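Local coordinates for protein beta-galactosidase (Bacteroides thetaiotaomicron, PDB 5MUI) that probably removes beta-L-arabinofuranose from complex plant pectin (rhamnogalacturonan II), acting as a glycoside hydrolase of the gut bacterium, at residues 225-230 and 271-276; 286-291 and 332-337. All coordinates share one frame; numbering follows the deposited sequence.

Both contacts join neighbouring blades of a beta-propeller, and both reach the same bound glycan. Contact 1 sets strand 222-231 beside strand 270-279; contact 2 sets strand 282-290 beside strand 331-340. Strands 270-279 and 282-290 are adjacent in one antiparallel sheet, which ties the contacts together, their centres about 10 Å apart. Probable backbone hydrogen bonds join them directly, His275 O to Phe286 N at 2.9 Å and Gly272 N to Phe288 O at 3.0 Å. The two also meet at the arabinofuranose, which contact 1 holds through Asn227 and Asp273 and contact 2 through Lys334; there Asp273 OD2 packs 3.5 Å from Lys334 CD.

Contact 1 of 2, residues 225-230 and 271-276. With FUB (beta-L-arabinofuranose), chain B.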
ATOM      1  N   PHE A 225     -10.278   0.666  -3.165  1.00 17.73           N
ATOM      2  CA  PHE A 225      -9.327   0.903  -4.237  1.00 17.60           C
ATOM      3  C   PHE A 225      -8.322  -0.229  -4.230  1.00 18.07           C
ATOM      4  O   PHE A 225      -7.753  -0.571  -3.156  1.00 17.47           O
ATOM      5  CB  PHE A 225      -8.596   2.253  -4.059  1.00 18.56           C
ATOM      6  CG  PHE A 225      -9.382   3.420  -4.569  1.00 18.88           C
ATOM      7  CD1 PHE A 225     -10.460   3.921  -3.843  1.00 19.91           C
ATOM      8  CD2 PHE A 225      -9.095   3.971  -5.818  1.00 20.17           C
ATOM      9  CE1 PHE A 225     -11.203   4.992  -4.338  1.00 20.03           C
ATOM     10  CE2 PHE A 225      -9.814   5.060  -6.312  1.00 20.19           C
ATOM     11  CZ  PHE A 225     -10.878   5.562  -5.566  1.00 20.96           C
ATOM     12  N   TYR A 226      -8.113  -0.855  -5.389  1.00 17.29           N
ATOM     13  CA  TYR A 226      -7.140  -1.972  -5.483  1.00 17.72           C
ATOM     14  C   TYR A 226      -6.458  -2.011  -6.821  1.00 17.39           C
ATOM     15  O   TYR A 226      -7.013  -1.511  -7.808  1.00 16.59           O
ATOM     16  CB  TYR A 226      -7.765  -3.352  -5.173  1.00 18.46           C
ATOM     17  CG  TYR A 226      -8.816  -3.911  -6.138  1.00 20.16           C
ATOM     18  CD1 TYR A 226     -10.081  -3.318  -6.257  1.00 21.46           C
ATOM     19  CD2 TYR A 226      -8.570  -5.093  -6.867  1.00 20.98           C
ATOM     20  CE1 TYR A 226     -11.071  -3.875  -7.090  1.00 21.86           C
ATOM     21  CE2 TYR A 226      -9.542  -5.668  -7.684  1.00 20.83           C
ATOM     22  CZ  TYR A 226     -10.794  -5.058  -7.812  1.00 22.12           C
ATOM     23  OH  TYR A 226     -11.766  -5.627  -8.641  1.00 22.94           O
ATOM     24  N   ASN A 227      -5.230  -2.533  -6.860  1.00 17.56           N
ATOM     25  CA  ASN A 227      -4.551  -2.685  -8.167  1.00 18.06           C
ATOM     26  C   ASN A 227      -4.450  -4.154  -8.522  1.00 17.86           C
ATOM     27  O   ASN A 227      -4.517  -5.002  -7.639  1.00 16.96           O
ATOM     28  CB  ASN A 227      -3.211  -1.911  -8.251  1.00 20.30           C
ATOM     29  CG  ASN A 227      -2.171  -2.371  -7.227  1.00 22.10           C
ATOM     30  OD1 ASN A 227      -2.342  -2.160  -6.022  1.00 23.12           O
ATOM     31  ND2 ASN A 227      -1.045  -2.906  -7.715  1.00 21.47           N
ATOM     32  N   ALA A 228      -4.336  -4.434  -9.819  1.00 17.56           N
ATOM     33  CA  ALA A 228      -4.353  -5.783 -10.352  1.00 17.80           C
ATOM     34  C   ALA A 228      -3.690  -5.808 -11.705  1.00 19.42           C
ATOM     35  O   ALA A 228      -3.483  -4.748 -12.305  1.00 18.33           O
ATOM     36  CB  ALA A 228      -5.794  -6.263 -10.472  1.00 18.93           C
ATOM     37  N   GLY A 229      -3.389  -7.022 -12.175  1.00 20.29           N
ATOM     38  CA  GLY A 229      -2.731  -7.252 -13.477  1.00 20.29           C
ATOM     39  C   GLY A 229      -3.673  -7.838 -14.541  1.00 21.64           C
ATOM     40  O   GLY A 229      -4.559  -8.663 -14.225  1.00 20.38           O
ATOM     41  N   GLY A 230      -3.461  -7.408 -15.793  1.00 22.40           N
ATOM     42  CA  GLY A 230      -4.320  -7.764 -16.921  1.00 23.07           C
ATOM     43  C   GLY A 230      -3.773  -7.225 -18.239  1.00 23.95           C
ATOM     44  O   GLY A 230      -2.828  -6.388 -18.244  1.00 21.85           O
ATOM     45  N   THR A 271       1.114   0.825 -12.268  1.00 20.50           N
ATOM     46  CA  THR A 271       0.519   1.861 -11.433  1.00 23.45           C
ATOM     47  C   THR A 271      -0.166   1.156 -10.255  1.00 24.04           C
ATOM     48  O   THR A 271      -1.017   0.238 -10.465  1.00 23.44           O
ATOM     49  CB  THR A 271      -0.501   2.667 -12.260  1.00 25.55           C
ATOM     50  OG1 THR A 271       0.140   3.127 -13.469  1.00 28.21           O
ATOM     51  CG2 THR A 271      -1.042   3.842 -11.475  1.00 25.82           C
ATOM     52  N   GLY A 272       0.205   1.535  -9.030  1.00 22.92           N
ATOM     53  CA  GLY A 272      -0.212   0.766  -7.872  1.00 24.73           C
ATOM     54  C   GLY A 272      -0.214   1.408  -6.505  1.00 25.24           C
ATOM     55  O   GLY A 272       0.151   2.585  -6.316  1.00 22.66           O
ATOM     56  N   ASP A 273      -0.624   0.572  -5.545  1.00 26.85           N
ATOM     57  CA  ASP A 273      -0.699   0.887  -4.096  1.00 25.77           C
ATOM     58  C   ASP A 273      -1.283   2.277  -3.833  1.00 26.50           C
ATOM     59  O   ASP A 273      -0.619   3.159  -3.240  1.00 26.78           O
ATOM     60  CB  ASP A 273       0.679   0.683  -3.397  1.00 27.96           C
ATOM     61  CG  ASP A 273       1.105  -0.802  -3.316  1.00 30.94           C
ATOM     62  OD1 ASP A 273       0.669  -1.617  -4.154  1.00 31.23           O
ATOM     63  OD2 ASP A 273       1.900  -1.166  -2.425  1.00 32.03           O
ATOM     64  N   ALA A 274      -2.535   2.455  -4.267  1.00 24.74           N
ATOM     65  CA  ALA A 274      -3.283   3.704  -4.056  1.00 23.64           C
ATOM     66  C   ALA A 274      -3.544   3.917  -2.550  1.00 23.21           C
ATOM     67  O   ALA A 274      -3.863   2.954  -1.833  1.00 24.73           O
ATOM     68  CB  ALA A 274      -4.597   3.677  -4.823  1.00 23.84           C
ATOM     69  N   HIS A 275      -3.299   5.147  -2.086  1.00 20.36           N
ATOM     70  CA  HIS A 275      -3.436   5.584  -0.683  1.00 21.08           C
ATOM     71  C   HIS A 275      -4.104   6.967  -0.752  1.00 20.81           C
ATOM     72  O   HIS A 275      -3.490   7.908  -1.224  1.00 18.86           O
ATOM     73  CB  HIS A 275      -2.021   5.667  -0.032  1.00 21.60           C
ATOM     74  CG  HIS A 275      -1.946   6.477   1.227  1.00 20.32           C
ATOM     75  ND1 HIS A 275      -2.779   6.271   2.309  1.00 19.46           N
ATOM     76  CD2 HIS A 275      -1.087   7.463   1.595  1.00 19.70           C
ATOM     77  CE1 HIS A 275      -2.457   7.116   3.275  1.00 21.50           C
ATOM     78  NE2 HIS A 275      -1.436   7.858   2.865  1.00 19.21           N
ATOM     79  N   ILE A 276      -5.348   7.080  -0.276  1.00 20.18           N
ATOM     80  CA  ILE A 276      -6.199   8.260  -0.502  1.00 22.12           C
ATOM     81  C   ILE A 276      -6.465   9.025   0.783  1.00 21.17           C
ATOM     82  O   ILE A 276      -6.853   8.416   1.819  1.00 18.39           O
ATOM     83  CB  ILE A 276      -7.533   7.861  -1.175  1.00 24.42           C
ATOM     84  CG1 ILE A 276      -7.234   7.277  -2.564  1.00 26.70           C
ATOM     85  CG2 ILE A 276      -8.443   9.080  -1.332  1.00 25.55           C
ATOM     86  CD1 ILE A 276      -8.407   6.676  -3.277  1.00 29.73           C
TER
HETATM   87  O5  FUB B   6       2.971  -3.463  -2.740  1.00 30.64           O
HETATM   88  C5  FUB B   6       2.489  -4.809  -2.955  1.00 29.84           C
HETATM   89  C4  FUB B   6       2.330  -5.249  -4.417  1.00 28.02           C
HETATM   90  O4  FUB B   6       3.478  -5.983  -4.888  1.00 28.27           O
HETATM   91  C3  FUB B   6       2.105  -4.169  -5.452  1.00 26.15           C
HETATM   92  O3  FUB B   6       0.735  -3.734  -5.486  1.00 28.39           O
HETATM   93  C2  FUB B   6       2.551  -4.880  -6.735  1.00 26.11           C
HETATM   94  O2  FUB B   6       2.921  -3.984  -7.795  1.00 25.39           O
HETATM   95  C1  FUB B   6       3.683  -5.818  -6.298  1.00 25.59           C
HETATM   96  O   HOH W   1      -4.911   0.308  -2.544  1.00 24.72           O
HETATM   97  O   HOH W   2      -3.825   0.035  -5.021  1.00 25.01           O
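Ile276 sets its CD1 methyl almost exactly over the middle of the Phe225 ring, 3.3 Å from the centroid and 8° off the ring normal. The side chains cross at about a right angle, making a tight CH-pi contact between a methyl tip and an aromatic face. Nearer the backbones, Phe225 CB lies 4.3 Å from Ala274 CB, whose methyl makes a small apolar contact. Since Val242, Ile244 and Met285 also pack on the Phe225 side chain, an alanine in its place would probably open a gap between the blades and leave the Ile276 methyl without its aromatic partner.

At the sugar end the contact turns polar. Asn227 holds CG between its backbone N and carbonyl carbon (chi1 61°), which brings the amide across to Gly272 and Asp273. Its OD1 accepts a weak bond from Asp273 N at 3.3 Å and a stronger one from a water that in turn accepts from Ala274 N. Its ND2 donates to O3 of the arabinofuranose at 3.0 Å, nearly straight (163°). An amide suits this place because one end accepts while the other donates, so its rotation is fixed. Gly272 is equally apt, as a side chain there would collide with ND2. The Asp273 carboxylate straddles two sugar hydroxyls, taking a bond from O3 to OD1 at 2.5 Å and from O5 to OD2 at 2.6 Å. A second water bridges Phe225 O and Ala274 O. Such hydrophobic packing between antiparallel strands of successive blades, giving way to polar groups round a central glycan pocket, is typical of the beta-propeller glycoside hydrolases.

Contact 2 of 2, residues 286-291 and 332-337; sequences FYFSAF and AHKSYV. With RAM (alpha-L-rhamnopyranose), chain C; FUB (beta-L-arabinofuranose), chain B.
Lys334 and His333 both meet the same face of the Phe288 ring, and both reach past it to the glycan. Lys334 lies alongside the phenylalanine with its CG 4.2 Å from the ring centroid, a CH-pi contact over the face. From there its chain runs fully extended, and the long aliphatic stem carries NZ out to the sugars. NZ donates to O5 of the arabinofuranose at 2.7 Å and to O3 of the rhamnose at 2.8 Å, so one ammonium group links two residues of the glycan; a salt bridge to Asp61 gives it a further partner. His333 turns its edge toward the Phe288 face in a T-shaped pair, the planes at 82° and the centroids 5.4 Å apart. Its NE2 shares an almost perfectly straight hydrogen bond with rhamnose O4, 2.6 Å long, in which either atom could be the donor.

Phe288 CG sits between the backbone N and the carbonyl carbon (chi1 89°), a torsion that carries the ring into the pocket, where its edge meets arabinofuranose O2 at 3.6 Å from CZ. Ala290 CB approaches the C6 methyl of the rhamnose at 3.9 Å, small and apolar like the group it faces.

In the second shell, His333 ND1 is tied to Cys349 O, which fixes how the imidazole is turned. Farther from the sugar, Val337 CG2 stands 3.8 Å from the centroid of the Phe286 ring, over its face, and Trp133 touches both residues. Ser335, beside Phe286, sends its hydroxyl to His346. Strand 282-290 is flanked within its own sheet by strands 270-279 and 299-306, while strand 331-340 is an edge strand of the next sheet, paired with strand 343-351.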
ATOM      1  N   PHE A 286      -2.016   9.273  -3.293  1.00 17.69           N
ATOM      2  CA  PHE A 286      -0.599   8.949  -3.341  1.00 18.08           C
ATOM      3  C   PHE A 286      -0.467   7.547  -3.955  1.00 19.27           C
ATOM      4  O   PHE A 286      -1.179   6.623  -3.552  1.00 18.56           O
ATOM      5  CB  PHE A 286       0.015   8.981  -1.929  1.00 17.95           C
ATOM      6  CG  PHE A 286      -0.132  10.312  -1.224  1.00 17.79           C
ATOM      7  CD1 PHE A 286       0.818  11.320  -1.422  1.00 18.56           C
ATOM      8  CD2 PHE A 286      -1.197  10.553  -0.364  1.00 17.84           C
ATOM      9  CE1 PHE A 286       0.697  12.538  -0.765  1.00 18.69           C
ATOM     10  CE2 PHE A 286      -1.338  11.779   0.282  1.00 18.77           C
ATOM     11  CZ  PHE A 286      -0.380  12.766   0.091  1.00 19.09           C
ATOM     12  N   TYR A 287       0.388   7.407  -4.970  1.00 17.51           N
ATOM     13  CA  TYR A 287       0.568   6.113  -5.657  1.00 18.22           C
ATOM     14  C   TYR A 287       2.017   5.958  -6.114  1.00 17.35           C
ATOM     15  O   TYR A 287       2.778   6.938  -6.112  1.00 17.72           O
ATOM     16  CB  TYR A 287      -0.381   5.999  -6.860  1.00 18.64           C
ATOM     17  CG  TYR A 287      -0.032   6.849  -8.069  1.00 18.71           C
ATOM     18  CD1 TYR A 287      -0.456   8.197  -8.179  1.00 19.38           C
ATOM     19  CD2 TYR A 287       0.748   6.330  -9.115  1.00 20.00           C
ATOM     20  CE1 TYR A 287      -0.157   8.963  -9.324  1.00 19.81           C
ATOM     21  CE2 TYR A 287       1.070   7.111 -10.232  1.00 20.35           C
ATOM     22  CZ  TYR A 287       0.618   8.404 -10.334  1.00 19.41           C
ATOM     23  OH  TYR A 287       0.930   9.139 -11.464  1.00 20.68           O
ATOM     24  N   PHE A 288       2.390   4.734  -6.507  1.00 16.44           N
ATOM     25  CA  PHE A 288       3.695   4.506  -7.104  1.00 16.05           C
ATOM     26  C   PHE A 288       3.522   4.040  -8.544  1.00 16.40           C
ATOM     27  O   PHE A 288       2.479   3.462  -8.929  1.00 16.12           O
ATOM     28  CB  PHE A 288       4.543   3.512  -6.281  1.00 16.42           C
ATOM     29  CG  PHE A 288       4.363   2.048  -6.648  1.00 17.31           C
ATOM     30  CD1 PHE A 288       3.385   1.272  -6.032  1.00 19.06           C
ATOM     31  CD2 PHE A 288       5.204   1.437  -7.563  1.00 17.51           C
ATOM     32  CE1 PHE A 288       3.250  -0.082  -6.327  1.00 18.72           C
ATOM     33  CE2 PHE A 288       5.067   0.083  -7.875  1.00 17.69           C
ATOM     34  CZ  PHE A 288       4.090  -0.670  -7.266  1.00 18.74           C
ATOM     35  N   SER A 289       4.551   4.290  -9.325  1.00 17.17           N
ATOM     36  CA  SER A 289       4.672   3.704 -10.646  1.00 19.81           C
ATOM     37  C   SER A 289       6.061   3.091 -10.835  1.00 19.06           C
ATOM     38  O   SER A 289       7.019   3.502 -10.183  1.00 18.16           O
ATOM     39  CB  SER A 289       4.318   4.731 -11.724  1.00 21.56           C
ATOM     40  OG  SER A 289       4.275   4.106 -12.985  1.00 27.00           O
ATOM     41  N   ALA A 290       6.140   2.047 -11.664  1.00 18.78           N
ATOM     42  CA  ALA A 290       7.398   1.450 -12.028  1.00 18.34           C
ATOM     43  C   ALA A 290       7.405   1.126 -13.533  1.00 21.31           C
ATOM     44  O   ALA A 290       6.343   0.850 -14.121  1.00 19.72           O
ATOM     45  CB  ALA A 290       7.655   0.204 -11.233  1.00 18.49           C
ATOM     46  N   PHE A 291       8.606   1.170 -14.131  1.00 21.66           N
ATOM     47  CA  PHE A 291       8.804   0.821 -15.580  1.00 25.11           C
ATOM     48  C   PHE A 291       8.019   1.744 -16.495  1.00 26.62           C
ATOM     49  O   PHE A 291       7.442   1.320 -17.507  1.00 28.50           O
ATOM     50  CB  PHE A 291       8.488  -0.675 -15.835  1.00 24.63           C
ATOM     51  CG  PHE A 291       9.110  -1.572 -14.831  1.00 26.39           C
ATOM     52  CD1 PHE A 291      10.492  -1.563 -14.648  1.00 27.19           C
ATOM     53  CD2 PHE A 291       8.334  -2.370 -14.009  1.00 26.71           C
ATOM     54  CE1 PHE A 291      11.086  -2.351 -13.670  1.00 28.46           C
ATOM     55  CE2 PHE A 291       8.913  -3.167 -13.037  1.00 28.33           C
ATOM     56  CZ  PHE A 291      10.292  -3.165 -12.868  1.00 29.37           C
ATOM     57  N   ALA A 332      12.449   3.445  -5.115  1.00 18.01           N
ATOM     58  CA  ALA A 332      11.982   4.247  -3.985  1.00 17.97           C
ATOM     59  C   ALA A 332      10.487   4.469  -4.189  1.00 19.63           C
ATOM     60  O   ALA A 332      10.078   5.350  -4.965  1.00 21.42           O
ATOM     61  CB  ALA A 332      12.742   5.565  -3.899  1.00 18.85           C
ATOM     62  N   HIS A 333       9.695   3.629  -3.534  1.00 18.61           N
ATOM     63  CA  HIS A 333       8.346   3.347  -3.972  1.00 19.87           C
ATOM     64  C   HIS A 333       7.420   2.786  -2.916  1.00 19.78           C
ATOM     65  O   HIS A 333       7.866   2.155  -1.968  1.00 19.06           O
ATOM     66  CB  HIS A 333       8.382   2.456  -5.230  1.00 20.07           C
ATOM     67  CG  HIS A 333       8.746   1.019  -4.996  1.00 20.16           C
ATOM     68  ND1 HIS A 333       9.469   0.584  -3.903  1.00 20.03           N
ATOM     69  CD2 HIS A 333       8.470  -0.092  -5.738  1.00 20.59           C
ATOM     70  CE1 HIS A 333       9.615  -0.737  -3.978  1.00 20.88           C
ATOM     71  NE2 HIS A 333       9.028  -1.173  -5.087  1.00 21.09           N
ATOM     72  N   LYS A 334       6.121   3.015  -3.138  1.00 20.69           N
ATOM     73  CA  LYS A 334       5.016   2.645  -2.260  1.00 21.98           C
ATOM     74  C   LYS A 334       4.889   3.698  -1.136  1.00 21.75           C
ATOM     75  O   LYS A 334       5.899   4.242  -0.696  1.00 21.19           O
ATOM     76  CB  LYS A 334       5.131   1.199  -1.772  1.00 24.25           C
ATOM     77  CG  LYS A 334       5.319   0.238  -2.946  1.00 25.63           C
ATOM     78  CD  LYS A 334       5.385  -1.186  -2.479  1.00 27.60           C
ATOM     79  CE  LYS A 334       5.706  -2.128  -3.628  1.00 27.10           C
ATOM     80  NZ  LYS A 334       5.669  -3.541  -3.173  1.00 27.43           N
ATOM     81  N   SER A 335       3.667   4.064  -0.751  1.00 22.39           N
ATOM     82  CA  SER A 335       3.452   5.275   0.079  1.00 23.20           C
ATOM     83  C   SER A 335       2.512   5.057   1.258  1.00 22.98           C
ATOM     84  O   SER A 335       1.458   4.397   1.146  1.00 22.41           O
ATOM     85  CB  SER A 335       2.838   6.425  -0.743  1.00 25.11           C
ATOM     86  OG  SER A 335       3.649   6.930  -1.784  1.00 28.45           O
ATOM     87  N   TYR A 336       2.882   5.631   2.391  1.00 20.94           N
ATOM     88  CA  TYR A 336       1.902   5.976   3.412  1.00 19.31           C
ATOM     89  C   TYR A 336       2.338   7.338   3.957  1.00 18.27           C
ATOM     90  O   TYR A 336       3.507   7.498   4.295  1.00 17.85           O
ATOM     91  CB  TYR A 336       1.799   4.941   4.537  1.00 19.14           C
ATOM     92  CG  TYR A 336       0.417   4.890   5.090  1.00 20.38           C
ATOM     93  CD1 TYR A 336      -0.008   5.816   6.023  1.00 20.42           C
ATOM     94  CD2 TYR A 336      -0.521   3.987   4.579  1.00 21.34           C
ATOM     95  CE1 TYR A 336      -1.318   5.813   6.489  1.00 21.80           C
ATOM     96  CE2 TYR A 336      -1.831   3.977   5.042  1.00 22.57           C
ATOM     97  CZ  TYR A 336      -2.218   4.883   5.996  1.00 21.46           C
ATOM     98  OH  TYR A 336      -3.515   4.851   6.459  1.00 24.54           O
ATOM     99  N   VAL A 337       1.421   8.300   4.039  1.00 17.34           N
ATOM    100  CA  VAL A 337       1.763   9.692   4.373  1.00 19.43           C
ATOM    101  C   VAL A 337       0.981  10.204   5.612  1.00 21.83           C
ATOM    102  O   VAL A 337      -0.255  10.094   5.667  1.00 26.01           O
ATOM    103  CB  VAL A 337       1.549  10.626   3.160  1.00 19.45           C
ATOM    104  CG1 VAL A 337       2.115  12.020   3.432  1.00 19.49           C
ATOM    105  CG2 VAL A 337       2.219  10.059   1.915  1.00 19.71           C
TER
HETATM  106  C1  RAM C   5       6.427  -6.107  -8.264  1.00 24.22           C
HETATM  107  C2  RAM C   5       6.156  -6.039  -6.745  1.00 23.48           C
HETATM  108  C3  RAM C   5       7.395  -5.519  -6.021  1.00 23.60           C
HETATM  109  C4  RAM C   5       7.786  -4.134  -6.565  1.00 22.69           C
HETATM  110  C5  RAM C   5       7.934  -4.185  -8.107  1.00 23.45           C
HETATM  111  C6  RAM C   5       8.100  -2.795  -8.722  1.00 22.33           C
HETATM  112  O2  RAM C   5       5.024  -5.306  -6.542  1.00 24.90           O
HETATM  113  O3  RAM C   5       7.081  -5.479  -4.611  1.00 22.21           O
HETATM  114  O4  RAM C   5       8.997  -3.660  -5.924  1.00 22.81           O
HETATM  115  O5  RAM C   5       6.803  -4.800  -8.744  1.00 21.27           O
HETATM  116  O5  FUB B   6       2.971  -3.463  -2.740  1.00 30.64           O
HETATM  117  C5  FUB B   6       2.489  -4.809  -2.955  1.00 29.84           C
HETATM  118  C4  FUB B   6       2.330  -5.249  -4.417  1.00 28.02           C
HETATM  119  O4  FUB B   6       3.478  -5.983  -4.888  1.00 28.27           O
HETATM  120  C3  FUB B   6       2.105  -4.169  -5.452  1.00 26.15           C
HETATM  121  O3  FUB B   6       0.735  -3.734  -5.486  1.00 28.39           O
HETATM  122  C2  FUB B   6       2.551  -4.880  -6.735  1.00 26.11           C
HETATM  123  O2  FUB B   6       2.921  -3.984  -7.795  1.00 25.39           O
HETATM  124  C1  FUB B   6       3.683  -5.818  -6.298  1.00 25.59           C